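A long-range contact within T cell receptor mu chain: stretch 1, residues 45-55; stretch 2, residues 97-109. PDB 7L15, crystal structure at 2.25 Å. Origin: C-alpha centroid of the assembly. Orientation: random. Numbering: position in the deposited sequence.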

ATOM      1  N   THR A  45      -2.770 -31.980 -13.294  1.00 54.29           N
ATOM      2  CA  THR A  45      -3.500 -32.248 -12.059  1.00 57.82           C
ATOM      3  C   THR A  45      -3.319 -31.160 -11.000  1.00 62.84           C
ATOM      4  O   THR A  45      -3.698 -31.376  -9.845  1.00 66.48           O
ATOM      5  N   SER A  46      -2.742 -30.015 -11.346  1.00 58.37           N
ATOM      6  CA  SER A  46      -2.370 -29.020 -10.350  1.00 56.55           C
ATOM      7  C   SER A  46      -3.464 -27.981 -10.171  1.00 56.60           C
ATOM      8  O   SER A  46      -4.388 -27.852 -10.974  1.00 59.59           O
ATOM      9  N   GLN A  47      -3.340 -27.239  -9.075  1.00 51.73           N
ATOM     10  CA  GLN A  47      -4.204 -26.119  -8.739  1.00 57.59           C
ATOM     11  C   GLN A  47      -3.354 -24.855  -8.673  1.00 59.97           C
ATOM     12  O   GLN A  47      -2.402 -24.784  -7.884  1.00 55.23           O
ATOM     13  N   LEU A  48      -3.708 -23.863  -9.491  1.00 54.25           N
ATOM     14  CA  LEU A  48      -2.919 -22.664  -9.733  1.00 50.83           C
ATOM     15  C   LEU A  48      -3.808 -21.428  -9.631  1.00 44.65           C
ATOM     16  O   LEU A  48      -4.946 -21.444 -10.100  1.00 49.86           O
ATOM     17  N   ASP A  49      -3.267 -20.338  -9.070  1.00 45.25           N
ATOM     18  CA  ASP A  49      -4.020 -19.108  -8.820  1.00 42.91           C
ATOM     19  C   ASP A  49      -3.157 -17.887  -9.131  1.00 48.86           C
ATOM     20  O   ASP A  49      -1.930 -17.965  -9.243  1.00 50.36           O
ATOM     21  N   TRP A  50      -3.811 -16.736  -9.216  1.00 47.29           N
ATOM     22  CA  TRP A  50      -3.140 -15.445  -9.330  1.00 44.19           C
ATOM     23  C   TRP A  50      -3.507 -14.595  -8.125  1.00 44.50           C
ATOM     24  O   TRP A  50      -4.692 -14.473  -7.790  1.00 45.38           O
ATOM     25  N   TYR A  51      -2.494 -14.020  -7.468  1.00 43.75           N
ATOM     26  CA  TYR A  51      -2.676 -13.116  -6.339  1.00 37.39           C
ATOM     27  C   TYR A  51      -2.028 -11.777  -6.654  1.00 43.37           C
ATOM     28  O   TYR A  51      -0.957 -11.735  -7.270  1.00 41.45           O
ATOM     29  N   LEU A  52      -2.676 -10.696  -6.198  1.00 40.54           N
ATOM     30  CA  LEU A  52      -2.193  -9.325  -6.328  1.00 34.58           C
ATOM     31  C   LEU A  52      -1.602  -8.843  -5.003  1.00 42.38           C
ATOM     32  O   LEU A  52      -2.323  -8.718  -4.006  1.00 48.82           O
ATOM     33  N   TRP A  53      -0.305  -8.554  -4.996  1.00 35.35           N
ATOM     34  CA  TRP A  53       0.404  -8.026  -3.829  1.00 36.06           C
ATOM     35  C   TRP A  53       0.695  -6.556  -4.099  1.00 41.66           C
ATOM     36  O   TRP A  53       1.696  -6.220  -4.729  1.00 47.47           O
ATOM     37  N   THR A  54      -0.196  -5.675  -3.641  1.00 45.54           N
ATOM     38  CA  THR A  54       0.132  -4.265  -3.820  1.00 41.20           C
ATOM     39  C   THR A  54       0.775  -3.740  -2.542  1.00 51.24           C
ATOM     40  O   THR A  54       0.200  -3.905  -1.463  1.00 54.61           O
ATOM     41  N   PRO A  55       1.934  -3.091  -2.614  1.00 56.51           N
ATOM     42  CA  PRO A  55       2.583  -2.625  -1.385  1.00 60.78           C
ATOM     43  C   PRO A  55       1.621  -1.799  -0.551  1.00 56.26           C
ATOM     44  O   PRO A  55       0.879  -0.969  -1.070  1.00 54.23           O
ATOM     45  N   LEU A  97      -6.338   2.388 -12.041  1.00 43.58           N
ATOM     46  CA  LEU A  97      -5.234   2.673 -11.128  1.00 48.43           C
ATOM     47  C   LEU A  97      -5.153   1.668  -9.989  1.00 50.21           C
ATOM     48  O   LEU A  97      -4.053   1.357  -9.516  1.00 46.90           O
ATOM     49  N   ARG A  98      -6.299   1.158  -9.526  1.00 44.73           N
ATOM     50  CA  ARG A  98      -6.280   0.202  -8.427  1.00 54.33           C
ATOM     51  C   ARG A  98      -5.688  -1.144  -8.821  1.00 44.75           C
ATOM     52  O   ARG A  98      -5.389  -1.945  -7.934  1.00 40.68           O
ATOM     53  N   ASP A  99      -5.489  -1.417 -10.113  1.00 41.14           N
ATOM     54  CA  ASP A  99      -4.917  -2.700 -10.508  1.00 38.44           C
ATOM     55  C   ASP A  99      -3.392  -2.737 -10.461  1.00 45.01           C
ATOM     56  O   ASP A  99      -2.825  -3.786 -10.784  1.00 40.99           O
ATOM     57  N   SER A 100      -2.727  -1.634 -10.095  1.00 42.47           N
ATOM     58  CA  SER A 100      -1.270  -1.605  -9.996  1.00 45.64           C
ATOM     59  C   SER A 100      -0.771  -2.476  -8.846  1.00 45.04           C
ATOM     60  O   SER A 100      -1.400  -2.584  -7.799  1.00 45.98           O
ATOM     61  N   GLY A 101       0.381  -3.086  -9.044  1.00 35.12           N
ATOM     62  CA  GLY A 101       0.988  -3.867  -7.994  1.00 33.52           C
ATOM     63  C   GLY A 101       1.811  -5.001  -8.579  1.00 40.46           C
ATOM     64  O   GLY A 101       2.157  -5.001  -9.758  1.00 43.07           O
ATOM     65  N   GLN A 102       2.132  -5.954  -7.715  1.00 38.64           N
ATOM     66  CA  GLN A 102       2.951  -7.096  -8.081  1.00 41.09           C
ATOM     67  C   GLN A 102       2.046  -8.314  -8.233  1.00 38.36           C
ATOM     68  O   GLN A 102       1.452  -8.776  -7.253  1.00 40.82           O
ATOM     69  N   TYR A 103       1.965  -8.846  -9.445  1.00 36.74           N
ATOM     70  CA  TYR A 103       1.121 -10.001  -9.731  1.00 42.38           C
ATOM     71  C   TYR A 103       1.916 -11.296  -9.571  1.00 42.12           C
ATOM     72  O   TYR A 103       2.933 -11.495 -10.241  1.00 43.84           O
ATOM     73  N   HIS A 104       1.436 -12.180  -8.706  1.00 34.81           N
ATOM     74  CA  HIS A 104       2.090 -13.443  -8.406  1.00 35.27           C
ATOM     75  C   HIS A 104       1.235 -14.603  -8.886  1.00 42.34           C
ATOM     76  O   HIS A 104       0.023 -14.627  -8.661  1.00 43.54           O
ATOM     77  N   CYS A 105       1.873 -15.535  -9.578  1.00 43.77           N
ATOM     78  CA  CYS A 105       1.354 -16.876  -9.774  1.00 43.83           C
ATOM     79  C   CYS A 105       1.542 -17.689  -8.489  1.00 42.94           C
ATOM     80  O   CYS A 105       2.568 -17.574  -7.813  1.00 44.43           O
ATOM     81  N   ALA A 106       0.551 -18.502  -8.140  1.00 39.64           N
ATOM     82  CA  ALA A 106       0.622 -19.291  -6.912  1.00 41.07           C
ATOM     83  C   ALA A 106       0.147 -20.719  -7.157  1.00 44.17           C
ATOM     84  O   ALA A 106      -0.779 -20.939  -7.937  1.00 51.72           O
ATOM     85  N   ARG A 107       0.774 -21.682  -6.470  1.00 41.93           N
ATOM     86  CA  ARG A 107       0.366 -23.078  -6.491  1.00 42.82           C
ATOM     87  C   ARG A 107      -0.002 -23.513  -5.081  1.00 49.49           C
ATOM     88  O   ARG A 107       0.761 -23.283  -4.135  1.00 47.50           O
ATOM     89  N   ARG A 108      -1.157 -24.155  -4.946  1.00 49.61           N
ATOM     90  CA  ARG A 108      -1.552 -24.728  -3.671  1.00 54.07           C
ATOM     91  C   ARG A 108      -0.863 -26.077  -3.493  1.00 51.52           C
ATOM     92  O   ARG A 108      -0.893 -26.916  -4.395  1.00 47.94           O
ATOM     93  N   VAL A 109      -0.210 -26.260  -2.344  1.00 51.09           N
ATOM     94  CA  VAL A 109       0.631 -27.420  -2.060  1.00 50.54           C
ATOM     95  C   VAL A 109       0.342 -27.898  -0.642  1.00 58.61           C
ATOM     96  O   VAL A 109       0.288 -27.087   0.286  1.00 61.73           O
TER

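The two stretches meet as neighbouring antiparallel strands, 48-53 and 101-109, held by a ladder of backbone hydrogen bonds. Asp49 and Ala106 exchange a reciprocal pair (Asp49 N to Ala106 O and Ala106 N to Asp49 O, both 2.8 Å), as do Tyr51 with His104 and Trp53 with Gln102. The ladder loosens at one end, where Arg108 N reaches Gln47 O at 3.3 Å. At the other end a side chain takes over: Thr54, with chi1 in m, donates from OG1 to Ser100 O at 2.8 Å.

A water extends the pairing beyond Gln47. It accepts from Gln47 N (3.0 Å to the water O) and donates to Arg108 O (2.9 Å), thus bridging the two backbones, and it also accepts a weak bond from Arg107 NE at 3.1 Å. Within stretch 1, Gln47 NE2 donates to Asp49 OD1 at 3.0 Å, while Gln47 CG lies 4.2 Å from Arg108 CB. The fully extended Arg108 side chain (t, t, t) then leads away from the contact.

Side chains alternate between the faces of the sheet. On the face of Leu48, Trp50 and Leu52, the closest packing is that of Leu52 on Tyr103. Leu52 adopts t, p and sets CD1 over the face of the Tyr103 ring, 3.6 Å from its centroid, a CH-pi contact. Tyr103 (m) is anchored within its own stretch by a very short bond from OH to Asp99 O, 2.5 Å. Leu52 CD1 also approaches Gly101 CA at 3.9 Å. A CB on Gly101 would clash with this methyl and with Thr54 OG1, and the backbone angles there independently call for glycine.

Further along this face, Trp50 (m) lays its ring beneath Cys105, whose CA sits over one ring face; Trp50 CZ3 is 4.2 Å from Cys105 CB. Cys105 (t) places SG 5.0 Å from the centroid of the six-membered ring of Trp50 and is covalently bonded elsewhere in the structure. Leu48 (m, t) brings CD2 to within 3.7 Å of Arg107 CB, against the aliphatic base of an arginine extended through three t torsions.

On the other face, Trp53 and His104, both m, form an oblique aromatic pair: the Trp53 five-membered ring and the His104 ring have centroids 4.5 Å apart and planes at 62°, with Trp53 CD1 3.3 Å from His104 CD2. Tyr51, also m, directs CD1 to Ala106 CB at 4.1 Å, where the small alanine side chain meets the ring obliquely.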

ATOM      1  CB  THR A  45      -3.052 -33.593 -11.451  1.00 62.26           C
ATOM      2  OG1 THR A  45      -1.643 -33.558 -11.203  1.00 65.24           O
ATOM      3  CG2 THR A  45      -3.372 -34.777 -12.367  1.00 58.75           C
ATOM      4  CB  SER A  46      -1.068 -28.316 -10.733  1.00 50.80           C
ATOM      5  OG  SER A  46      -1.319 -27.414 -11.803  1.00 51.45           O
ATOM      6  CB  GLN A  47      -4.912 -26.358  -7.410  1.00 53.11           C
ATOM      7  CG  GLN A  47      -5.621 -25.112  -6.896  1.00 53.80           C
ATOM      8  CD  GLN A  47      -6.928 -24.836  -7.648  1.00 71.14           C
ATOM      9  OE1 GLN A  47      -7.725 -25.755  -7.898  1.00 77.57           O
ATOM     10  NE2 GLN A  47      -7.151 -23.568  -8.014  1.00 61.32           N
ATOM     11  CB  LEU A  48      -2.265 -22.731 -11.137  1.00 53.25           C
ATOM     12  CG  LEU A  48      -1.319 -23.918 -11.331  1.00 51.74           C
ATOM     13  CD1 LEU A  48      -0.638 -23.928 -12.680  1.00 51.66           C
ATOM     14  CD2 LEU A  48      -0.288 -23.828 -10.262  1.00 48.60           C
ATOM     15  CB  ASP A  49      -4.484 -18.988  -7.358  1.00 42.04           C
ATOM     16  CG  ASP A  49      -5.308 -20.173  -6.886  1.00 61.52           C
ATOM     17  OD1 ASP A  49      -6.025 -20.763  -7.707  1.00 70.56           O
ATOM     18  OD2 ASP A  49      -5.240 -20.504  -5.679  1.00 68.51           O
ATOM     19  CB  TRP A  50      -3.554 -14.720 -10.610  1.00 37.73           C
ATOM     20  CG  TRP A  50      -2.990 -15.305 -11.870  1.00 47.17           C
ATOM     21  CD1 TRP A  50      -3.598 -16.195 -12.716  1.00 46.50           C
ATOM     22  CD2 TRP A  50      -1.711 -15.015 -12.448  1.00 43.37           C
ATOM     23  NE1 TRP A  50      -2.776 -16.465 -13.784  1.00 43.40           N
ATOM     24  CE2 TRP A  50      -1.611 -15.758 -13.637  1.00 40.39           C
ATOM     25  CE3 TRP A  50      -0.646 -14.197 -12.074  1.00 45.25           C
ATOM     26  CZ2 TRP A  50      -0.493 -15.700 -14.451  1.00 40.97           C
ATOM     27  CZ3 TRP A  50       0.478 -14.146 -12.890  1.00 37.91           C
ATOM     28  CH2 TRP A  50       0.539 -14.894 -14.063  1.00 32.14           C
ATOM     29  CB  TYR A  51      -2.058 -13.682  -5.053  1.00 38.40           C
ATOM     30  CG  TYR A  51      -2.939 -14.669  -4.353  1.00 44.90           C
ATOM     31  CD1 TYR A  51      -3.100 -15.947  -4.845  1.00 39.67           C
ATOM     32  CD2 TYR A  51      -3.622 -14.317  -3.195  1.00 47.80           C
ATOM     33  CE1 TYR A  51      -3.933 -16.854  -4.209  1.00 45.38           C
ATOM     34  CE2 TYR A  51      -4.447 -15.203  -2.560  1.00 47.94           C
ATOM     35  CZ  TYR A  51      -4.599 -16.473  -3.067  1.00 46.11           C
ATOM     36  OH  TYR A  51      -5.422 -17.360  -2.429  1.00 58.12           O
ATOM     37  CB  LEU A  52      -3.325  -8.389  -6.762  1.00 37.45           C
ATOM     38  CG  LEU A  52      -2.890  -6.918  -6.873  1.00 46.66           C
ATOM     39  CD1 LEU A  52      -1.671  -6.763  -7.814  1.00 33.37           C
ATOM     40  CD2 LEU A  52      -4.042  -6.008  -7.314  1.00 42.08           C
ATOM     41  CB  TRP A  53       1.709  -8.795  -3.550  1.00 35.63           C
ATOM     42  CG  TRP A  53       1.495 -10.182  -3.053  1.00 40.95           C
ATOM     43  CD1 TRP A  53       0.881 -11.205  -3.711  1.00 40.96           C
ATOM     44  CD2 TRP A  53       1.916 -10.710  -1.795  1.00 35.47           C
ATOM     45  NE1 TRP A  53       0.888 -12.344  -2.935  1.00 37.55           N
ATOM     46  CE2 TRP A  53       1.522 -12.063  -1.755  1.00 41.30           C
ATOM     47  CE3 TRP A  53       2.591 -10.170  -0.703  1.00 38.86           C
ATOM     48  CZ2 TRP A  53       1.767 -12.870  -0.667  1.00 35.51           C
ATOM     49  CZ3 TRP A  53       2.840 -10.966   0.372  1.00 44.59           C
ATOM     50  CH2 TRP A  53       2.426 -12.309   0.390  1.00 46.05           C
ATOM     51  CB  THR A  54      -1.107  -3.446  -4.146  1.00 44.16           C
ATOM     52  OG1 THR A  54      -1.730  -3.950  -5.329  1.00 47.60           O
ATOM     53  CG2 THR A  54      -0.729  -2.002  -4.379  1.00 45.53           C
ATOM     54  CB  PRO A  55       3.765  -1.803  -1.903  1.00 62.84           C
ATOM     55  CG  PRO A  55       4.110  -2.486  -3.219  1.00 58.90           C
ATOM     56  CD  PRO A  55       2.773  -2.858  -3.805  1.00 52.90           C
ATOM     57  CB  LEU A  97      -5.384   4.079 -10.557  1.00 50.03           C
ATOM     58  CG  LEU A  97      -5.464   5.184 -11.613  1.00 53.84           C
ATOM     59  CD1 LEU A  97      -5.542   6.537 -10.925  1.00 53.11           C
ATOM     60  CD2 LEU A  97      -4.289   5.130 -12.601  1.00 44.09           C
ATOM     61  CB  ARG A  98      -7.694   0.007  -7.869  1.00 66.92           C
ATOM     62  CG  ARG A  98      -8.084   0.990  -6.753  1.00 76.38           C
ATOM     63  CD  ARG A  98      -9.304   1.837  -7.132  1.00 95.20           C
ATOM     64  NE  ARG A  98     -10.347   1.068  -7.818  1.00107.22           N
ATOM     65  CZ  ARG A  98     -11.380   1.609  -8.464  1.00107.96           C
ATOM     66  NH1 ARG A  98     -12.275   0.829  -9.060  1.00108.32           N
ATOM     67  NH2 ARG A  98     -11.520   2.928  -8.521  1.00104.17           N
ATOM     68  CB  ASP A  99      -5.388  -3.065 -11.911  1.00 39.29           C
ATOM     69  CG  ASP A  99      -6.900  -3.226 -11.984  1.00 47.59           C
ATOM     70  OD1 ASP A  99      -7.445  -4.041 -11.202  1.00 47.99           O
ATOM     71  OD2 ASP A  99      -7.537  -2.512 -12.786  1.00 43.52           O
ATOM     72  CB  SER A 100      -0.767  -0.170  -9.779  1.00 45.07           C
ATOM     73  OG  SER A 100      -1.067   0.654 -10.892  1.00 39.96           O
ATOM     74  CB  GLN A 102       4.019  -7.350  -7.022  1.00 35.81           C
ATOM     75  CG  GLN A 102       5.031  -8.396  -7.436  1.00 47.23           C
ATOM     76  CD  GLN A 102       6.165  -7.806  -8.259  1.00 55.08           C
ATOM     77  OE1 GLN A 102       6.195  -6.595  -8.518  1.00 47.70           O
ATOM     78  NE2 GLN A 102       7.118  -8.655  -8.653  1.00 51.82           N
ATOM     79  CB  TYR A 103       0.540  -9.880 -11.139  1.00 38.35           C
ATOM     80  CG  TYR A 103      -0.579  -8.871 -11.213  1.00 37.34           C
ATOM     81  CD1 TYR A 103      -0.306  -7.513 -11.263  1.00 36.04           C
ATOM     82  CD2 TYR A 103      -1.918  -9.279 -11.190  1.00 39.60           C
ATOM     83  CE1 TYR A 103      -1.324  -6.585 -11.304  1.00 40.24           C
ATOM     84  CE2 TYR A 103      -2.952  -8.353 -11.227  1.00 32.84           C
ATOM     85  CZ  TYR A 103      -2.646  -7.010 -11.280  1.00 32.59           C
ATOM     86  OH  TYR A 103      -3.648  -6.070 -11.316  1.00 40.42           O
ATOM     87  CB  HIS A 104       2.349 -13.589  -6.904  1.00 35.58           C
ATOM     88  CG  HIS A 104       3.370 -12.638  -6.375  1.00 36.20           C
ATOM     89  ND1 HIS A 104       4.693 -12.983  -6.213  1.00 35.99           N
ATOM     90  CD2 HIS A 104       3.270 -11.341  -5.994  1.00 35.38           C
ATOM     91  CE1 HIS A 104       5.358 -11.951  -5.727  1.00 43.35           C
ATOM     92  NE2 HIS A 104       4.519 -10.942  -5.584  1.00 37.35           N
ATOM     93  CB  CYS A 105       2.122 -17.496 -10.938  1.00 47.35           C
ATOM     94  SG  CYS A 105       1.689 -19.094 -11.618  1.00 63.59           S
ATOM     95  CB  ALA A 106      -0.225 -18.665  -5.788  1.00 36.77           C
ATOM     96  CB  ARG A 107       1.474 -23.998  -7.038  1.00 40.28           C
ATOM     97  CG  ARG A 107       1.130 -25.512  -6.922  1.00 40.39           C
ATOM     98  CD  ARG A 107       2.240 -26.444  -7.445  1.00 43.65           C
ATOM     99  NE  ARG A 107       1.857 -27.865  -7.450  1.00 44.09           N
ATOM    100  CZ  ARG A 107       2.609 -28.859  -6.963  1.00 52.25           C
ATOM    101  NH1 ARG A 107       3.801 -28.614  -6.429  1.00 46.91           N
ATOM    102  NH2 ARG A 107       2.175 -30.122  -7.032  1.00 51.52           N
ATOM    103  CB  ARG A 108      -3.075 -24.871  -3.602  1.00 56.54           C
ATOM    104  CG  ARG A 108      -3.557 -25.529  -2.321  1.00 53.98           C
ATOM    105  CD  ARG A 108      -5.073 -25.419  -2.190  1.00 56.31           C
ATOM    106  NE  ARG A 108      -5.481 -25.922  -0.890  1.00 65.72           N
ATOM    107  CZ  ARG A 108      -6.515 -25.468  -0.196  1.00 62.43           C
ATOM    108  NH1 ARG A 108      -7.264 -24.479  -0.673  1.00 56.12           N
ATOM    109  NH2 ARG A 108      -6.781 -25.994   0.990  1.00 61.73           N
ATOM    110  CB  VAL A 109       2.128 -27.078  -2.218  1.00 53.78           C
ATOM    111  CG1 VAL A 109       3.005 -28.166  -1.641  1.00 48.53           C
ATOM    112  CG2 VAL A 109       2.468 -26.830  -3.690  1.00 50.56           C
TER
HETATM  113  O   HOH W   1      -1.189 -28.048  -7.092  1.00 47.28           O